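Local atomic coordinates of protein - conserved hypothetical (Bacillus anthracis, PDB entry 4LES), a protein that is of unknown function, a conserved hypothetical protein whose ordered part is a mostly antiparallel beta domain with two short helices. Residues 148-151 against 152-156; 78-81 against 82-85; 186-190 against 191-195. All blocks are in the same frame, centred on the assembly; numbering follows the deposited sequence.

Overall arrangement
From the N-terminal side, contact 2 comes first: residues 78-85 close the tight hairpin between strands 69-79 and 83-96, the first two strands of the four-stranded antiparallel sheet. Contact 1 follows, the opening turns of helix 149-158, which packs against that sheet at strand 174-184. In contact 3, the chain leaves helix 185-190, directly after strand 174-184, and enters strand 193-197 of the three-stranded sheet. The three contacts lie in series, none enclosing or crossing another. Contacts 1 and 2 fall on opposite sides of the chain's centre, their own centres about 24 Å apart; contacts 2 and 3 approach to about 6 Å between nearest atoms without touching.

Contact 1 of 3, residues 148-151 against 152-156; sequences DVWA and ASSYD
Trp150 and Ser153 meet on the exposed side of the first turn of helix 149-158, where the indole stands out from the helix and its benzo edge approaches the serine. Trp150 CB points away from residues 152-156, but CG stands anti to the backbone N (chi1 -173°) and beside the carbonyl carbon, which swings the CE3-CZ3 edge toward Ser153. Further along the side chain, CE3 lies 3.9 Å from Ser153 CB, and CZ3 is equally close to the hydroxyl, 3.9 Å from Ser153 OG. The indole is poorly ordered, so this packing is loosely defined.

Asp148 is the N-cap. Its carboxylate folds back over the first turn, and OD1 accepts from Ala151 N at 3.1 Å, a nearly straight bond that meets the oxygen from above the carboxylate plane. A weak, more bent bond from Trp150 N reaches the same OD1. The backbone of Asp148 starts the helical series, with Ala152 N donating to Asp148 O at 3.0 Å, and Tyr155 N continues it by binding Ala151 O at 2.8 Å. On the inner side, the Ala151 and Ala152 side chains pack on Val180 of strand 174-184. Tyr155 turns its ring away from residues 148-151, and its OH is hydrogen-bonded to Glu116.

Two amide protons at the helix start thus share one carboxylate oxygen, and the negative charge of Asp148 probably interacts favourably with the helix dipole. The chemistry implies a helix whose start is fixed by polar capping, with its alanine side buried against the sheet, while the indole makes loose van der Waals contact with Ser153 and also touches Gln104 of strand 102-104 and a crystal neighbour.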
loop_
_atom_site.group_PDB
_atom_site.type_symbol
_atom_site.label_atom_id
_atom_site.label_comp_id
_atom_site.label_asym_id
_atom_site.label_seq_id
_atom_site.Cartn_x
_atom_site.Cartn_y
_atom_site.Cartn_z
ATOM N N ASP A 148 3.544 6.444 -5.197
ATOM C CA ASP A 148 4.759 7.265 -5.254
ATOM C C ASP A 148 5.909 6.347 -4.807
ATOM O O ASP A 148 6.057 6.042 -3.619
ATOM C CB ASP A 148 4.612 8.481 -4.326
ATOM C CG ASP A 148 5.901 9.295 -4.180
ATOM O OD1 ASP A 148 7.006 8.805 -4.513
ATOM O OD2 ASP A 148 5.800 10.428 -3.683
ATOM N N VAL A 149 6.715 5.904 -5.761
ATOM C CA VAL A 149 7.804 4.966 -5.492
ATOM C C VAL A 149 8.850 5.476 -4.470
ATOM O O VAL A 149 9.409 4.670 -3.717
ATOM C CB VAL A 149 8.463 4.523 -6.821
ATOM C CG1 VAL A 149 9.708 3.680 -6.583
ATOM C CG2 VAL A 149 7.449 3.768 -7.682
ATOM N N TRP A 150 9.093 6.791 -4.419
ATOM C CA TRP A 150 10.082 7.349 -3.476
ATOM C C TRP A 150 9.544 7.323 -2.035
ATOM O O TRP A 150 10.190 6.800 -1.129
ATOM C CB TRP A 150 10.535 8.748 -3.930
ATOM C CG TRP A 150 11.694 9.410 -3.131
ATOM C CD1 TRP A 150 11.853 10.753 -2.906
ATOM C CD2 TRP A 150 12.806 8.763 -2.447
ATOM N NE1 TRP A 150 12.993 10.987 -2.161
ATOM C CE2 TRP A 150 13.589 9.790 -1.858
ATOM C CE3 TRP A 150 13.214 7.428 -2.278
ATOM C CZ2 TRP A 150 14.752 9.520 -1.116
ATOM C CZ3 TRP A 150 14.373 7.166 -1.535
ATOM C CH2 TRP A 150 15.121 8.208 -0.966
ATOM N N ALA A 151 8.347 7.852 -1.842
ATOM C CA ALA A 151 7.716 7.852 -0.523
ATOM C C ALA A 151 7.591 6.416 -0.024
ATOM O O ALA A 151 7.883 6.133 1.137
ATOM C CB ALA A 151 6.360 8.514 -0.595
ATOM N N ALA A 152 7.186 5.508 -0.917
ATOM C CA ALA A 152 7.048 4.087 -0.575
ATOM C C ALA A 152 8.374 3.512 -0.105
ATOM O O ALA A 152 8.419 2.693 0.827
ATOM C CB ALA A 152 6.505 3.292 -1.749
ATOM N N SER A 153 9.457 3.949 -0.742
ATOM C CA SER A 153 10.782 3.496 -0.365
ATOM C C SER A 153 11.160 4.025 1.024
ATOM O O SER A 153 11.731 3.292 1.830
ATOM C CB SER A 153 11.811 3.931 -1.410
ATOM O OG SER A 153 13.106 3.521 -1.024
ATOM N N SER A 154 10.832 5.290 1.297
ATOM C CA SER A 154 11.125 5.905 2.598
ATOM C C SER A 154 10.322 5.224 3.679
ATOM O O SER A 154 10.829 4.981 4.777
ATOM C CB SER A 154 10.765 7.380 2.592
ATOM O OG SER A 154 11.338 7.997 1.464
ATOM N N TYR A 155 9.065 4.924 3.365
ATOM C CA TYR A 155 8.183 4.246 4.317
ATOM C C TYR A 155 8.686 2.844 4.586
ATOM O O TYR A 155 8.585 2.361 5.705
ATOM C CB TYR A 155 6.750 4.195 3.816
ATOM C CG TYR A 155 5.807 3.564 4.802
ATOM C CD1 TYR A 155 5.282 4.303 5.849
ATOM C CD2 TYR A 155 5.466 2.227 4.707
ATOM C CE1 TYR A 155 4.411 3.731 6.759
ATOM C CE2 TYR A 155 4.610 1.641 5.615
ATOM C CZ TYR A 155 4.082 2.403 6.645
ATOM O OH TYR A 155 3.230 1.838 7.549
ATOM N N ASP A 156 9.238 2.197 3.562
ATOM C CA ASP A 156 9.776 0.842 3.722
ATOM C C ASP A 156 11.006 0.827 4.637
ATOM O O ASP A 156 11.115 -0.054 5.492
ATOM C CB ASP A 156 10.083 0.205 2.370
ATOM C CG ASP A 156 8.813 -0.123 1.571
ATOM O OD1 ASP A 156 7.705 -0.201 2.156
ATOM O OD2 ASP A 156 8.930 -0.317 0.345
#

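Contact 2 of 3, residues 78-81 against 82-85; sequences FHTP and KFDV. With EOH (ethanol), chain D.
His79 and Asp84 join their side chains across one face of the hairpin. The imidazole CG is anti to the backbone N, which leans the ring over toward the neighbouring strand, while the aspartate CG stands beside its own N and presents OD1 to the ring. His79 ND1 donates to Asp84 OD1 at 2.8 Å, and OD1 accepts with its syn lone pair. Ring and carboxylate planes are 61° apart. The N-H angle of 141° leaves the bond bent. The other oxygen, Asp84 OD2, lies 2.9 Å from the oxygen of an ethanol that probably came from the crystallisation liquor.

Phe78 and Val85 occupy the other face as a hydrogen-bonded pair. Phe78 N binds Val85 O and Val85 N binds Phe78 O, both at 2.8 Å, and Phe78 CD1 brings the ring edge to that same Val85 O. Nearer the turn, the Thr80 hydroxyl sits between its backbone N and carbonyl carbon (chi1 71°), facing the opposite strand. Phe83 O receives Thr80 N at 2.9 Å; Thr80 OG1 also approaches it, too closely to be taken at face value. A water donates to Thr80 OG1 and accepts from Lys82 N, bridging the turn.

Beyond the hairpin, the extended Lys82 chain makes a cation-pi contact with Phe131. The arrangement is that of a two-stranded antiparallel beta hairpin, with a tight turn at Thr80-Lys82 joining strands 69-79 and 83-96.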
loop_
_atom_site.group_PDB
_atom_site.type_symbol
_atom_site.label_atom_id
_atom_site.label_comp_id
_atom_site.label_asym_id
_atom_site.label_seq_id
_atom_site.Cartn_x
_atom_site.Cartn_y
_atom_site.Cartn_z
ATOM N N PHE A 78 -7.072 -11.890 0.126
ATOM C CA PHE A 78 -7.793 -11.997 -1.107
ATOM C C PHE A 78 -7.077 -12.978 -1.991
ATOM O O PHE A 78 -5.888 -12.834 -2.287
ATOM C CB PHE A 78 -7.851 -10.654 -1.795
ATOM C CG PHE A 78 -8.461 -9.577 -0.963
ATOM C CD1 PHE A 78 -7.682 -8.821 -0.107
ATOM C CD2 PHE A 78 -9.798 -9.309 -1.040
ATOM C CE1 PHE A 78 -8.232 -7.814 0.662
ATOM C CE2 PHE A 78 -10.363 -8.297 -0.275
ATOM C CZ PHE A 78 -9.568 -7.550 0.581
ATOM N N HIS A 79 -7.823 -13.972 -2.434
ATOM C CA HIS A 79 -7.286 -15.017 -3.246
ATOM C C HIS A 79 -7.265 -14.720 -4.753
ATOM O O HIS A 79 -8.259 -14.275 -5.323
ATOM C CB HIS A 79 -8.092 -16.273 -3.012
ATOM C CG HIS A 79 -7.620 -17.422 -3.811
ATOM N ND1 HIS A 79 -6.528 -18.178 -3.442
ATOM C CD2 HIS A 79 -8.076 -17.943 -4.974
ATOM C CE1 HIS A 79 -6.336 -19.121 -4.349
ATOM N NE2 HIS A 79 -7.265 -19.001 -5.280
ATOM N N THR A 80 -6.107 -14.958 -5.375
ATOM C CA THR A 80 -5.946 -14.831 -6.823
ATOM C C THR A 80 -5.321 -16.153 -7.216
ATOM O O THR A 80 -4.854 -16.905 -6.348
ATOM C CB THR A 80 -5.066 -13.625 -7.256
ATOM O OG1 THR A 80 -3.682 -13.852 -6.925
ATOM C CG2 THR A 80 -5.559 -12.357 -6.618
ATOM N N PRO A 81 -5.339 -16.471 -8.515
ATOM C CA PRO A 81 -4.827 -17.773 -8.946
ATOM C C PRO A 81 -3.415 -18.113 -8.473
ATOM O O PRO A 81 -3.173 -19.229 -8.032
ATOM C CB PRO A 81 -4.873 -17.676 -10.480
ATOM C CG PRO A 81 -5.926 -16.642 -10.770
ATOM C CD PRO A 81 -5.827 -15.653 -9.647
ATOM N N LYS A 82 -2.493 -17.165 -8.536
ATOM C CA LYS A 82 -1.101 -17.464 -8.164
ATOM C C LYS A 82 -0.683 -16.984 -6.786
ATOM O O LYS A 82 0.233 -17.550 -6.186
ATOM C CB LYS A 82 -0.163 -16.844 -9.204
ATOM C CG LYS A 82 -0.314 -17.406 -10.603
ATOM C CD LYS A 82 0.495 -16.572 -11.598
ATOM C CE LYS A 82 0.563 -17.227 -12.966
ATOM N NZ LYS A 82 1.383 -16.416 -13.904
ATOM N N PHE A 83 -1.387 -15.969 -6.278
ATOM C CA PHE A 83 -1.047 -15.329 -5.029
ATOM C C PHE A 83 -2.242 -15.019 -4.116
ATOM O O PHE A 83 -3.309 -14.650 -4.591
ATOM C CB PHE A 83 -0.402 -13.950 -5.340
ATOM C CG PHE A 83 0.814 -14.010 -6.249
ATOM C CD1 PHE A 83 2.087 -14.157 -5.725
ATOM C CD2 PHE A 83 0.680 -13.893 -7.624
ATOM C CE1 PHE A 83 3.206 -14.211 -6.548
ATOM C CE2 PHE A 83 1.799 -13.958 -8.468
ATOM C CZ PHE A 83 3.062 -14.119 -7.930
ATOM N N ASP A 84 -2.024 -15.132 -2.804
ATOM C CA ASP A 84 -2.992 -14.661 -1.794
ATOM C C ASP A 84 -2.437 -13.325 -1.367
ATOM O O ASP A 84 -1.306 -13.254 -0.892
ATOM C CB ASP A 84 -3.087 -15.593 -0.575
ATOM C CG ASP A 84 -3.991 -16.801 -0.836
ATOM O OD1 ASP A 84 -4.776 -16.757 -1.811
ATOM O OD2 ASP A 84 -3.897 -17.788 -0.070
ATOM N N VAL A 85 -3.223 -12.275 -1.554
ATOM C CA VAL A 85 -2.816 -10.925 -1.234
ATOM C C VAL A 85 -3.490 -10.462 0.044
ATOM O O VAL A 85 -4.712 -10.449 0.133
ATOM C CB VAL A 85 -3.195 -9.965 -2.378
ATOM C CG1 VAL A 85 -2.847 -8.537 -2.002
ATOM C CG2 VAL A 85 -2.497 -10.374 -3.670
HETATM C C1 EOH D . -2.680 -17.945 3.267
HETATM C C2 EOH D . -2.191 -19.213 2.593
HETATM O O EOH D . -2.622 -16.838 2.358
HETATM O O HOH W 1 -2.749 -14.399 -9.450
#

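Contact 3 of 3, residues 186-190 against 191-195; sequences EKFDT and GKWYV
Phe188 CG is anti to its backbone N (chi1 -173°) and Trp193 CG is anti to its carbonyl carbon (chi1 -68°), so that the phenyl ring reaches forward from the last helical turn to the indole. Phe188 CD1 lies over one indole face, 3.7 Å from Trp193 CD2. The phenyl and five-membered ring planes are inclined at 41°, an oblique pairing.

The indole edge serves a polar role. Trp193 NE1 donates to Lys187 O at 3.2 Å, and the carbonyl oxygen lies in the indole plane. Gly191 N reaches that oxygen from the opposite face of the carbonyl plane, at 3.1 Å. One helix-end carbonyl therefore satisfies the ring N-H as well as the first amide after the helix. One residue earlier, Glu186 O likewise takes two donors, Thr190 N and Thr190 OG1, the hydroxyl at 2.7 Å.

The chain runs on into strand 193-197, the middle strand of the three-stranded sheet, and Trp193 packs on Leu137 and Asp139 of strand 135-139. Phe188 touches Glu92 of strand 83-96, and the pair thereby connects helix 185-190 to both the three-stranded and the four-stranded sheet.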
loop_
_atom_site.group_PDB
_atom_site.type_symbol
_atom_site.label_atom_id
_atom_site.label_comp_id
_atom_site.label_asym_id
_atom_site.label_seq_id
_atom_site.Cartn_x
_atom_site.Cartn_y
_atom_site.Cartn_z
ATOM N N GLU A 186 -8.578 17.097 2.042
ATOM C CA GLU A 186 -10.020 17.330 2.040
ATOM C C GLU A 186 -10.732 16.247 1.224
ATOM O O GLU A 186 -11.762 15.747 1.641
ATOM C CB GLU A 186 -10.365 18.716 1.491
ATOM C CG GLU A 186 -9.686 19.863 2.223
ATOM C CD GLU A 186 -10.128 21.237 1.730
ATOM O OE1 GLU A 186 -11.349 21.514 1.723
ATOM O OE2 GLU A 186 -9.250 22.059 1.379
ATOM N N LYS A 187 -10.181 15.869 0.075
ATOM C CA LYS A 187 -10.821 14.833 -0.752
ATOM C C LYS A 187 -10.818 13.493 -0.050
ATOM O O LYS A 187 -11.818 12.777 -0.047
ATOM C CB LYS A 187 -10.151 14.702 -2.118
ATOM C CG LYS A 187 -10.307 15.943 -2.967
ATOM C CD LYS A 187 -9.768 15.759 -4.372
ATOM C CE LYS A 187 -9.948 17.037 -5.178
ATOM N NZ LYS A 187 -9.407 16.907 -6.561
ATOM N N PHE A 188 -9.686 13.142 0.539
ATOM C CA PHE A 188 -9.618 11.893 1.246
ATOM C C PHE A 188 -10.550 11.901 2.440
ATOM O O PHE A 188 -11.289 10.953 2.646
ATOM C CB PHE A 188 -8.202 11.572 1.718
ATOM C CG PHE A 188 -8.097 10.205 2.309
ATOM C CD1 PHE A 188 -7.986 9.101 1.492
ATOM C CD2 PHE A 188 -8.184 10.012 3.673
ATOM C CE1 PHE A 188 -7.933 7.824 2.042
ATOM C CE2 PHE A 188 -8.133 8.743 4.223
ATOM C CZ PHE A 188 -8.007 7.652 3.415
ATOM N N ASP A 189 -10.533 12.986 3.206
ATOM C CA ASP A 189 -11.336 13.064 4.434
ATOM C C ASP A 189 -12.843 13.128 4.205
ATOM O O ASP A 189 -13.598 12.616 5.018
ATOM C CB ASP A 189 -10.886 14.244 5.331
ATOM C CG ASP A 189 -9.526 13.994 6.018
ATOM O OD1 ASP A 189 -8.981 12.880 5.896
ATOM O OD2 ASP A 189 -9.015 14.919 6.699
ATOM N N THR A 190 -13.290 13.712 3.102
ATOM C CA THR A 190 -14.737 13.835 2.881
ATOM C C THR A 190 -15.359 12.805 1.955
ATOM O O THR A 190 -16.575 12.710 1.894
ATOM C CB THR A 190 -15.103 15.217 2.329
ATOM O OG1 THR A 190 -14.412 15.433 1.090
ATOM C CG2 THR A 190 -14.726 16.282 3.319
ATOM N N GLY A 191 -14.558 12.037 1.231
ATOM C CA GLY A 191 -15.129 11.059 0.315
ATOM C C GLY A 191 -15.041 9.618 0.759
ATOM O O GLY A 191 -14.449 9.299 1.806
ATOM N N LYS A 192 -15.663 8.751 -0.042
ATOM C CA LYS A 192 -15.579 7.305 0.137
ATOM C C LYS A 192 -14.343 6.794 -0.622
ATOM O O LYS A 192 -14.047 7.243 -1.746
ATOM C CB LYS A 192 -16.833 6.624 -0.362
ATOM C CG LYS A 192 -18.060 7.063 0.422
ATOM C CD LYS A 192 -19.325 6.383 -0.047
ATOM C CE LYS A 192 -20.487 6.875 0.799
ATOM N NZ LYS A 192 -21.788 6.364 0.297
ATOM N N TRP A 193 -13.618 5.875 0.007
ATOM C CA TRP A 193 -12.403 5.322 -0.559
ATOM C C TRP A 193 -12.393 3.812 -0.448
ATOM O O TRP A 193 -13.053 3.220 0.407
ATOM C CB TRP A 193 -11.168 5.977 0.083
ATOM C CG TRP A 193 -11.063 7.421 -0.302
ATOM C CD1 TRP A 193 -11.800 8.459 0.206
ATOM C CD2 TRP A 193 -10.209 7.989 -1.303
ATOM N NE1 TRP A 193 -11.453 9.637 -0.415
ATOM C CE2 TRP A 193 -10.478 9.379 -1.343
ATOM C CE3 TRP A 193 -9.235 7.461 -2.160
ATOM C CZ2 TRP A 193 -9.812 10.253 -2.214
ATOM C CZ3 TRP A 193 -8.569 8.330 -3.032
ATOM C CH2 TRP A 193 -8.861 9.716 -3.047
ATOM N N TYR A 194 -11.647 3.200 -1.354
ATOM C CA TYR A 194 -11.604 1.766 -1.464
ATOM C C TYR A 194 -10.218 1.279 -1.808
ATOM O O TYR A 194 -9.357 2.043 -2.285
ATOM C CB TYR A 194 -12.526 1.325 -2.625
ATOM C CG TYR A 194 -13.922 1.884 -2.568
ATOM C CD1 TYR A 194 -14.189 3.165 -3.016
ATOM C CD2 TYR A 194 -14.981 1.128 -2.057
ATOM C CE1 TYR A 194 -15.481 3.700 -2.953
ATOM C CE2 TYR A 194 -16.281 1.642 -2.008
ATOM C CZ TYR A 194 -16.519 2.929 -2.452
ATOM O OH TYR A 194 -17.775 3.457 -2.398
ATOM N N VAL A 195 -9.994 0.001 -1.548
ATOM C CA VAL A 195 -8.779 -0.666 -2.013
ATOM C C VAL A 195 -9.249 -1.746 -2.994
ATOM O O VAL A 195 -10.116 -2.563 -2.653
ATOM C CB VAL A 195 -7.936 -1.271 -0.891
ATOM C CG1 VAL A 195 -6.800 -2.077 -1.496
ATOM C CG2 VAL A 195 -7.369 -0.161 0.003
#